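Local coordinates for alpha-aminoadipate/glutamate carrier protein LysW (Sulfolobus tokodaii, PDB 3VPB) that carries substrates covalently through arginine and lysine biosynthesis, holding glutamate on its way to ornithine and alpha-aminoadipate on its way to lysine, at residues L4-C9 against H27-Q32. Numbering follows the deposited sequence.
Sequences LKCPVC and HECGAQ. With ZN (zinc ion), chain B.
Cys6 and Cys9, in the loop after strand 2-5, meet His27 and Cys29, in the loop between strands 24-26 and 32-38, around a zinc ion: the three-cysteine, one-histidine site of a zinc ribbon in which each loop supplies two ligands. The packed centre is the metal itself: His27 binds it through ND1 at 2.1 Å, and the three cysteine sulfurs complete the tetrahedron. Cys6 extends its sulfur anti to the backbone N (chi1 -178°), where the amides of Val8 and Cys9 both donate to it; the straighter of the two, from Cys9 N to Cys6 SG, has an N-H...S angle of 165°. Just past the type I turn from His27 to Gly30, Ala31 N donates a hydrogen bond to Cys29 SG (3.5 Å). Such bonds probably draw off some of the negative charge of the thiolates. Cys9 SG lies at the edge of the imidazole, in its plane and 3.4 Å from His27 CE1, whereas Cys6 SG approaches the ring obliquely. Beyond the metal, His27 NE2 donates to the backbone carbonyl of Asp12, so that the ring is held at both nitrogens, and Cys6 and His27 both pack on Val13 and Leu33. On the solvent side Glu28, next to His27 in the same loop, is exposed and lays CG over one face of the ring, offset toward the rim. The flank at Val8 and Cys9 is instead packed against Ile9 and Val10 of the neighbouring enzyme chain. Between the loops, Cys9 CB and Cys29 CB meet at 3.7 Å and, farther from the metal, Val8 CG2 rests 3.6 Å from Ala31 CB.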
ATOM      1  N   LEU E   4     -34.106   1.176  -8.150  1.00 30.24           N
ATOM      2  CA  LEU E   4     -32.897   1.141  -8.956  0.50 30.26           C
ATOM      3  C   LEU E   4     -32.281  -0.249  -8.882  1.00 30.79           C
ATOM      4  O   LEU E   4     -32.527  -0.997  -7.921  1.00 31.28           O
ATOM      5  CB  LEU E   4     -31.893   2.194  -8.471  0.50 29.69           C
ATOM      6  CG  LEU E   4     -32.353   3.653  -8.369  0.50 27.61           C
ATOM      7  CD1 LEU E   4     -31.164   4.541  -8.106  0.50 23.31           C
ATOM      8  CD2 LEU E   4     -33.073   4.093  -9.635  0.50 25.10           C
ATOM      9  N   LYS E   5     -31.494  -0.596  -9.889  1.00 31.66           N
ATOM     10  CA  LYS E   5     -30.835  -1.904  -9.893  1.00 32.78           C
ATOM     11  C   LYS E   5     -29.453  -1.832  -9.248  1.00 32.44           C
ATOM     12  O   LYS E   5     -28.673  -0.911  -9.514  1.00 32.74           O
ATOM     13  CB  LYS E   5     -30.739  -2.483 -11.303  1.00 33.14           C
ATOM     14  CG  LYS E   5     -32.057  -3.054 -11.838  1.00 35.97           C
ATOM     15  CD  LYS E   5     -32.489  -4.285 -11.063  1.00 38.77           C
ATOM     16  CE  LYS E   5     -33.230  -5.266 -11.958  1.00 42.13           C
ATOM     17  NZ  LYS E   5     -32.292  -5.869 -12.966  1.00 44.44           N
ATOM     18  N   CYS E   6     -29.174  -2.807  -8.386  1.00 32.57           N
ATOM     19  CA  CYS E   6     -27.854  -2.960  -7.774  1.00 31.81           C
ATOM     20  C   CYS E   6     -26.797  -3.348  -8.821  1.00 32.87           C
ATOM     21  O   CYS E   6     -26.955  -4.351  -9.516  1.00 32.81           O
ATOM     22  CB  CYS E   6     -27.932  -4.005  -6.664  1.00 32.12           C
ATOM     23  SG  CYS E   6     -26.392  -4.267  -5.783  1.00 29.01           S
ATOM     24  N   PRO E   7     -25.714  -2.560  -8.935  1.00 33.38           N
ATOM     25  CA  PRO E   7     -24.668  -2.813  -9.925  1.00 34.27           C
ATOM     26  C   PRO E   7     -23.830  -4.050  -9.577  1.00 34.92           C
ATOM     27  O   PRO E   7     -22.939  -4.439 -10.342  1.00 35.68           O
ATOM     28  CB  PRO E   7     -23.805  -1.554  -9.838  1.00 34.87           C
ATOM     29  CG  PRO E   7     -23.946  -1.105  -8.436  1.00 34.27           C
ATOM     30  CD  PRO E   7     -25.361  -1.445  -8.039  1.00 33.77           C
ATOM     31  N   VAL E   8     -24.132  -4.658  -8.432  1.00 35.18           N
ATOM     32  CA  VAL E   8     -23.367  -5.785  -7.907  1.00 35.14           C
ATOM     33  C   VAL E   8     -24.144  -7.085  -8.057  1.00 35.37           C
ATOM     34  O   VAL E   8     -23.615  -8.054  -8.607  1.00 35.21           O
ATOM     35  CB  VAL E   8     -22.965  -5.550  -6.432  1.00 35.00           C
ATOM     36  CG1 VAL E   8     -22.353  -6.818  -5.810  1.00 35.68           C
ATOM     37  CG2 VAL E   8     -22.003  -4.381  -6.334  1.00 34.52           C
ATOM     38  N   CYS E   9     -25.394  -7.099  -7.584  1.00 35.56           N
ATOM     39  CA  CYS E   9     -26.215  -8.314  -7.573  1.00 35.94           C
ATOM     40  C   CYS E   9     -27.444  -8.289  -8.489  1.00 37.38           C
ATOM     41  O   CYS E   9     -28.112  -9.318  -8.662  1.00 37.19           O
ATOM     42  CB  CYS E   9     -26.661  -8.642  -6.147  1.00 36.01           C
ATOM     43  SG  CYS E   9     -27.986  -7.602  -5.483  1.00 33.20           S
ATOM     44  N   HIS E  27     -26.813  -2.477   0.416  1.00 32.86           N
ATOM     45  CA  HIS E  27     -27.702  -3.473  -0.131  1.00 32.38           C
ATOM     46  C   HIS E  27     -27.475  -4.828   0.517  1.00 32.07           C
ATOM     47  O   HIS E  27     -26.389  -5.099   1.033  1.00 31.41           O
ATOM     48  CB  HIS E  27     -27.592  -3.559  -1.655  1.00 31.91           C
ATOM     49  CG  HIS E  27     -28.783  -4.197  -2.289  1.00 33.01           C
ATOM     50  ND1 HIS E  27     -28.682  -5.198  -3.232  1.00 33.50           N
ATOM     51  CD2 HIS E  27     -30.110  -4.020  -2.067  1.00 34.14           C
ATOM     52  CE1 HIS E  27     -29.896  -5.576  -3.598  1.00 33.25           C
ATOM     53  NE2 HIS E  27     -30.778  -4.885  -2.898  1.00 33.93           N
ATOM     54  N   GLU E  28     -28.509  -5.665   0.461  1.00 31.87           N
ATOM     55  CA  GLU E  28     -28.549  -6.946   1.188  1.00 32.23           C
ATOM     56  C   GLU E  28     -27.528  -7.971   0.679  1.00 31.14           C
ATOM     57  O   GLU E  28     -27.262  -8.966   1.344  1.00 30.97           O
ATOM     58  CB  GLU E  28     -29.964  -7.540   1.138  1.00 32.59           C
ATOM     59  CG  GLU E  28     -30.631  -7.383  -0.233  1.00 36.35           C
ATOM     60  CD  GLU E  28     -31.799  -8.324  -0.475  1.00 40.72           C
ATOM     61  OE1 GLU E  28     -31.927  -8.795  -1.628  1.00 42.15           O
ATOM     62  OE2 GLU E  28     -32.585  -8.582   0.469  1.00 43.04           O
ATOM     63  N   CYS E  29     -26.969  -7.711  -0.496  1.00 30.22           N
ATOM     64  CA  CYS E  29     -25.915  -8.550  -1.072  1.00 29.39           C
ATOM     65  C   CYS E  29     -24.551  -8.384  -0.383  1.00 29.10           C
ATOM     66  O   CYS E  29     -23.639  -9.184  -0.605  1.00 28.55           O
ATOM     67  CB  CYS E  29     -25.766  -8.240  -2.559  1.00 29.20           C
ATOM     68  SG  CYS E  29     -25.267  -6.543  -2.920  1.00 28.72           S
ATOM     69  N   GLY E  30     -24.410  -7.329   0.416  1.00 28.60           N
ATOM     70  CA  GLY E  30     -23.146  -7.000   1.077  1.00 29.06           C
ATOM     71  C   GLY E  30     -22.428  -5.801   0.465  1.00 29.37           C
ATOM     72  O   GLY E  30     -21.387  -5.370   0.965  1.00 29.75           O
ATOM     73  N   ALA E  31     -22.976  -5.262  -0.623  1.00 28.67           N
ATOM     74  CA  ALA E  31     -22.351  -4.129  -1.301  1.00 28.91           C
ATOM     75  C   ALA E  31     -22.748  -2.810  -0.649  1.00 28.73           C
ATOM     76  O   ALA E  31     -23.881  -2.639  -0.174  1.00 28.21           O
ATOM     77  CB  ALA E  31     -22.701  -4.115  -2.785  1.00 28.63           C
ATOM     78  N   GLN E  32     -21.784  -1.900  -0.607  1.00 28.61           N
ATOM     79  CA  GLN E  32     -22.024  -0.512  -0.260  1.00 29.11           C
ATOM     80  C   GLN E  32     -22.072   0.237  -1.579  1.00 28.34           C
ATOM     81  O   GLN E  32     -21.209   0.026  -2.437  1.00 28.65           O
ATOM     82  CB  GLN E  32     -20.893   0.018   0.609  1.00 29.67           C
ATOM     83  CG  GLN E  32     -21.087  -0.227   2.113  1.00 34.11           C
ATOM     84  CD  GLN E  32     -21.739   0.950   2.809  1.00 39.70           C
ATOM     85  OE1 GLN E  32     -21.089   1.693   3.556  1.00 42.01           O
ATOM     86  NE2 GLN E  32     -23.029   1.150   2.548  1.00 41.58           N
TER
HETATM   87 ZN    ZN B 100     -26.979  -5.849  -4.333  1.00 28.46          ZN